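Local coordinates for tRNA uridine(34) acetyltransferase (Methanocaldococcus infernus, PDB 6IA8), which catalyses formation of 5-(carboxymethyl)uridine at the wobble position 34 of tRNA from acetyl-CoA and S-adenosyl-L-methionine, at residues 281-286 with 422-427; 329-334 with 445-450. All blocks are in the same frame, centred on the assembly; numbering follows the deposited sequence.

Contacts 1 and 2, whose centres lie about 9 Å apart, both join the radical SAM part of the chain to the acetyltransferase part. Strands 284-287 and 331-332 are neighbours at one end of the parallel sheet, and strands 418-427 and 440-448 are neighbours in the mixed GNAT sheet. Arg424 ties the two contacts together: its NH1 lies 2.8 Å from Trp329 O, a probable hydrogen bond, and its backbone N pairs with Gln445 O on the next strand. Contact 2 includes Gln445 and His447 of the probable acetyl-CoA site, and Arg424 of contact 1 adjoins it, its side chain about 3 Å from that of Gln445. Across the domain boundary, the side chains of His447 and Lys134, another such residue, are about 8 Å apart.

Contact 1: 281-286 with 422-427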
# COMPACT_ATOMS: atom_id res chain seq x y z
N MET A 281 -8.57 0.75 10.63
CA MET A 281 -9.08 0.41 9.31
C MET A 281 -8.11 0.80 8.18
O MET A 281 -8.49 1.51 7.24
CB MET A 281 -10.44 1.03 9.11
CG MET A 281 -11.32 1.00 10.30
SD MET A 281 -11.89 -0.66 10.84
CE MET A 281 -13.36 -0.89 9.83
N PRO A 282 -6.88 0.32 8.21
CA PRO A 282 -5.95 0.60 7.12
C PRO A 282 -6.39 -0.09 5.84
O PRO A 282 -7.08 -1.10 5.87
CB PRO A 282 -4.63 0.00 7.60
CG PRO A 282 -5.05 -1.16 8.48
CD PRO A 282 -6.33 -0.64 9.19
N ASP A 283 -5.91 0.46 4.71
CA ASP A 283 -6.13 -0.17 3.41
C ASP A 283 -5.24 -1.39 3.21
O ASP A 283 -5.58 -2.29 2.44
CB ASP A 283 -5.86 0.81 2.27
CG ASP A 283 -6.72 2.06 2.33
OD1 ASP A 283 -7.92 1.88 2.46
OD2 ASP A 283 -6.15 3.19 2.25
N MET A 284 -4.07 -1.39 3.83
CA MET A 284 -3.04 -2.38 3.54
C MET A 284 -2.28 -2.59 4.83
O MET A 284 -2.17 -1.68 5.65
CB MET A 284 -2.13 -1.88 2.40
CG MET A 284 -0.95 -2.72 2.10
SD MET A 284 0.04 -1.98 0.78
CE MET A 284 -1.18 -1.07 -0.19
N VAL A 285 -1.74 -3.80 5.00
CA VAL A 285 -0.88 -4.08 6.14
C VAL A 285 0.32 -4.88 5.66
O VAL A 285 0.19 -5.70 4.75
CB VAL A 285 -1.61 -4.85 7.26
CG1 VAL A 285 -2.73 -3.98 7.89
CG2 VAL A 285 -2.15 -6.17 6.74
N LYS A 286 1.47 -4.64 6.27
CA LYS A 286 2.72 -5.36 6.03
C LYS A 286 3.11 -5.98 7.35
O LYS A 286 3.30 -5.26 8.34
CB LYS A 286 3.79 -4.40 5.52
CG LYS A 286 5.14 -5.07 5.18
CD LYS A 286 6.23 -4.03 4.89
CE LYS A 286 6.49 -3.84 3.41
NZ LYS A 286 5.51 -2.93 2.75
N PHE A 422 -11.23 -2.88 -8.19
CA PHE A 422 -11.85 -2.28 -7.03
C PHE A 422 -11.59 -0.78 -7.03
O PHE A 422 -10.65 -0.28 -7.67
CB PHE A 422 -11.36 -2.96 -5.72
CG PHE A 422 -9.94 -2.71 -5.39
CD1 PHE A 422 -8.97 -3.61 -5.78
CD2 PHE A 422 -9.57 -1.61 -4.63
CE1 PHE A 422 -7.64 -3.42 -5.47
CE2 PHE A 422 -8.21 -1.40 -4.31
CZ PHE A 422 -7.25 -2.30 -4.74
N LEU A 423 -12.44 -0.07 -6.29
CA LEU A 423 -12.34 1.38 -6.14
C LEU A 423 -12.65 1.72 -4.69
O LEU A 423 -13.62 1.19 -4.11
CB LEU A 423 -13.31 2.10 -7.07
CG LEU A 423 -13.35 3.61 -7.05
CD1 LEU A 423 -13.82 4.13 -8.43
CD2 LEU A 423 -14.23 4.17 -5.96
N ARG A 424 -11.83 2.61 -4.11
CA ARG A 424 -11.98 3.07 -2.73
C ARG A 424 -12.53 4.50 -2.75
O ARG A 424 -11.86 5.43 -3.21
CB ARG A 424 -10.63 3.04 -2.02
CG ARG A 424 -10.01 1.67 -1.87
CD ARG A 424 -8.76 1.77 -1.01
NE ARG A 424 -7.92 0.58 -0.98
CZ ARG A 424 -8.17 -0.50 -0.25
NH1 ARG A 424 -9.29 -0.59 0.44
NH2 ARG A 424 -7.33 -1.53 -0.26
N LEU A 425 -13.79 4.65 -2.35
CA LEU A 425 -14.48 5.93 -2.30
C LEU A 425 -14.71 6.33 -0.85
O LEU A 425 -15.08 5.50 -0.02
CB LEU A 425 -15.82 5.82 -3.01
CG LEU A 425 -16.64 7.09 -3.23
CD1 LEU A 425 -15.96 8.00 -4.24
CD2 LEU A 425 -18.05 6.70 -3.74
N ARG A 426 -14.48 7.59 -0.52
CA ARG A 426 -14.58 8.03 0.87
C ARG A 426 -15.41 9.31 0.99
O ARG A 426 -15.22 10.26 0.22
CB ARG A 426 -13.18 8.25 1.47
CG ARG A 426 -13.25 8.85 2.91
CD ARG A 426 -11.83 8.97 3.55
NE ARG A 426 -11.90 9.63 4.86
CZ ARG A 426 -12.24 9.02 5.98
NH1 ARG A 426 -12.45 7.72 5.97
NH2 ARG A 426 -12.33 9.69 7.12
N ASP A 427 -16.32 9.31 1.98
CA ASP A 427 -17.00 10.52 2.43
C ASP A 427 -16.16 11.06 3.57
O ASP A 427 -16.15 10.45 4.64
CB ASP A 427 -18.40 10.20 2.91
CG ASP A 427 -19.20 11.42 3.23
OD1 ASP A 427 -18.70 12.57 3.06
OD2 ASP A 427 -20.35 11.22 3.67
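Asp283 and Arg424 carry this small, buried contact, and charge is its main component. The carboxylate approaches over one face of the guanidinium group: Asp283 OD1 sits 3.2 Å above the Arg424 plane, displaced toward its rim, and 3.5 Å from Arg424 NH1. No N-H is aimed at OD1, so the salt bridge is purely electrostatic, with the two flat groups inclined by 33°. The backbone adds a polar approach, Asp283 O lying 3.3 Å from Arg424 NH2.

The rest is van der Waals packing. Asp283 CB rests 3.7 Å from Arg424 CZ, while OD1 also meets the aliphatic CD. Arg424 reaches this far because its chain runs extended from CG to NE (chi2 -174°, chi3 -169°). The two side chains run antiparallel alongside each other.

Stronger polar partners fix both groups. Arg424 donates through NH1 to Trp329 O and through NE to Gln445 OE1; Asp283 OD2 forms a salt bridge with Arg444 and accepts from Val251 N. Asp283 lies just before strand 284-287, which runs between strands 250-255 and 331-332 of the radical SAM sheet, and it faces strand 418-427, whose Leu423 and Leu425 pack on helix 469-484.

Contact 2: 329-334 with 445-450; sequences WVRTSR and QLHVFG. With SO4 (sulfate ion), chain E.
Arg331 reaches across to Gln445 and His447 with the end of its guanidinium group. Its NH2 stands 3.6 Å above the imidazole plane of His447, over the ring centre, and the two planes are 76° apart, so the arginine presents an edge to the ring's face. CG of Arg331 is trans to the backbone N (chi1 -174°) and the chain then bends at chi3 (-97°), which turns the guanidinium edge toward the imidazole.

Beside this, the Gln445 amide lies almost perpendicular to the guanidinium plane. Its NE2 is 3.5 Å from Arg331 NH1, but both are donors and the approach is only packing; the polar bond of Gln445 is made by OE1, which accepts from Arg424.

Strand 440-448 runs parallel to strand 489-492 in an otherwise antiparallel neighbourhood, the parallel pair whose splaying opens the acyl-CoA cleft in the GNAT fold. Gln445 to Val448 are its probable acetyl-CoA residues, and Arg331 of the edge strand 331-332 of the radical SAM sheet meets two of them, Gln445 and His447.

A sulfate, probably from the crystallisation liquor, lies at the edge of the imidazole. His447 NE2 donates to its O1 at 2.5 Å, a very short distance to be read with caution, through a bent bond. The imidazole also directs its CD2 at the centre of the Phe449 ring, 3.5 Å above that plane. An alanine in place of His447 is likely to leave Arg331 NH2 without the ring face it stands over and open a gap above the Phe449 ring. Phe449 CD1 lies 3.5 Å from sulfate O1.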
# COMPACT_ATOMS: atom_id res chain seq x y z
N TRP A 329 -11.56 -5.73 1.99
CA TRP A 329 -11.04 -4.45 1.52
C TRP A 329 -9.60 -4.21 1.94
O TRP A 329 -9.07 -3.13 1.65
CB TRP A 329 -11.89 -3.28 2.01
CG TRP A 329 -12.42 -3.40 3.41
CD1 TRP A 329 -13.63 -3.94 3.79
CD2 TRP A 329 -11.81 -2.93 4.61
NE1 TRP A 329 -13.80 -3.82 5.16
CE2 TRP A 329 -12.69 -3.23 5.69
CE3 TRP A 329 -10.58 -2.34 4.88
CZ2 TRP A 329 -12.37 -2.95 7.02
CZ3 TRP A 329 -10.28 -2.04 6.22
CH2 TRP A 329 -11.17 -2.33 7.26
N VAL A 330 -8.95 -5.20 2.57
CA VAL A 330 -7.57 -5.06 3.04
C VAL A 330 -6.64 -5.76 2.08
O VAL A 330 -6.90 -6.90 1.66
CB VAL A 330 -7.38 -5.61 4.47
CG1 VAL A 330 -5.93 -5.56 4.87
CG2 VAL A 330 -8.21 -4.78 5.47
N ARG A 331 -5.56 -5.08 1.73
CA ARG A 331 -4.54 -5.66 0.87
C ARG A 331 -3.33 -5.98 1.74
O ARG A 331 -2.98 -5.21 2.61
CB ARG A 331 -4.16 -4.70 -0.26
CG ARG A 331 -3.19 -5.29 -1.29
CD ARG A 331 -2.58 -4.17 -2.13
NE ARG A 331 -3.27 -3.98 -3.40
CZ ARG A 331 -3.19 -2.87 -4.14
NH1 ARG A 331 -2.47 -1.84 -3.73
NH2 ARG A 331 -3.85 -2.79 -5.29
N THR A 332 -2.70 -7.12 1.52
CA THR A 332 -1.56 -7.53 2.32
C THR A 332 -0.33 -7.66 1.44
O THR A 332 -0.44 -7.88 0.24
CB THR A 332 -1.84 -8.87 3.02
OG1 THR A 332 -0.93 -9.04 4.11
CG2 THR A 332 -1.66 -10.03 2.04
N SER A 333 0.84 -7.50 2.05
CA SER A 333 2.10 -7.71 1.37
C SER A 333 2.47 -9.18 1.42
O SER A 333 2.14 -9.89 2.37
CB SER A 333 3.21 -6.88 2.02
OG SER A 333 2.91 -5.50 1.97
N ARG A 334 3.17 -9.63 0.38
CA ARG A 334 3.78 -10.95 0.42
C ARG A 334 4.62 -11.07 1.69
O ARG A 334 5.48 -10.23 1.95
CB ARG A 334 4.65 -11.16 -0.82
CG ARG A 334 5.10 -12.60 -1.01
CD ARG A 334 6.17 -12.70 -2.10
N GLN A 445 -8.50 5.35 -4.47
CA GLN A 445 -7.79 4.37 -5.27
C GLN A 445 -8.75 3.79 -6.30
O GLN A 445 -9.92 3.58 -6.00
CB GLN A 445 -7.26 3.22 -4.40
CG GLN A 445 -6.54 2.10 -5.19
CD GLN A 445 -5.71 1.19 -4.30
OE1 GLN A 445 -6.02 1.02 -3.11
NE2 GLN A 445 -4.62 0.65 -4.85
N LEU A 446 -8.24 3.53 -7.50
CA LEU A 446 -8.90 2.73 -8.52
C LEU A 446 -7.85 1.74 -9.00
O LEU A 446 -6.78 2.15 -9.44
CB LEU A 446 -9.39 3.56 -9.70
CG LEU A 446 -9.84 2.76 -10.92
CD1 LEU A 446 -11.04 1.87 -10.62
CD2 LEU A 446 -10.14 3.72 -12.08
N HIS A 447 -8.16 0.45 -8.93
CA HIS A 447 -7.20 -0.56 -9.38
C HIS A 447 -7.92 -1.62 -10.20
O HIS A 447 -8.86 -2.24 -9.71
CB HIS A 447 -6.51 -1.20 -8.19
CG HIS A 447 -5.30 -2.01 -8.56
ND1 HIS A 447 -4.05 -1.45 -8.65
CD2 HIS A 447 -5.16 -3.31 -8.93
CE1 HIS A 447 -3.18 -2.38 -9.02
NE2 HIS A 447 -3.83 -3.51 -9.19
N VAL A 448 -7.52 -1.77 -11.45
CA VAL A 448 -8.00 -2.84 -12.32
C VAL A 448 -6.83 -3.80 -12.52
O VAL A 448 -5.78 -3.39 -13.02
CB VAL A 448 -8.49 -2.29 -13.67
CG1 VAL A 448 -8.92 -3.47 -14.61
CG2 VAL A 448 -9.58 -1.29 -13.48
N PHE A 449 -6.98 -5.05 -12.10
CA PHE A 449 -5.88 -6.01 -12.16
C PHE A 449 -5.58 -6.36 -13.61
O PHE A 449 -6.48 -6.79 -14.35
CB PHE A 449 -6.20 -7.27 -11.34
CG PHE A 449 -6.12 -7.03 -9.85
CD1 PHE A 449 -4.89 -6.97 -9.21
CD2 PHE A 449 -7.26 -6.85 -9.09
CE1 PHE A 449 -4.79 -6.74 -7.86
CE2 PHE A 449 -7.18 -6.61 -7.72
CZ PHE A 449 -5.94 -6.54 -7.10
N GLY A 450 -4.34 -6.14 -14.04
CA GLY A 450 -4.05 -6.15 -15.46
C GLY A 450 -3.15 -7.26 -15.94
O GLY A 450 -3.22 -8.39 -15.44
S SO4 E . -1.33 -5.53 -10.99
O1 SO4 E . -2.61 -4.88 -10.83
O2 SO4 E . -1.40 -6.47 -12.09
O3 SO4 E . -0.31 -4.52 -11.27
O4 SO4 E . -0.99 -6.22 -9.75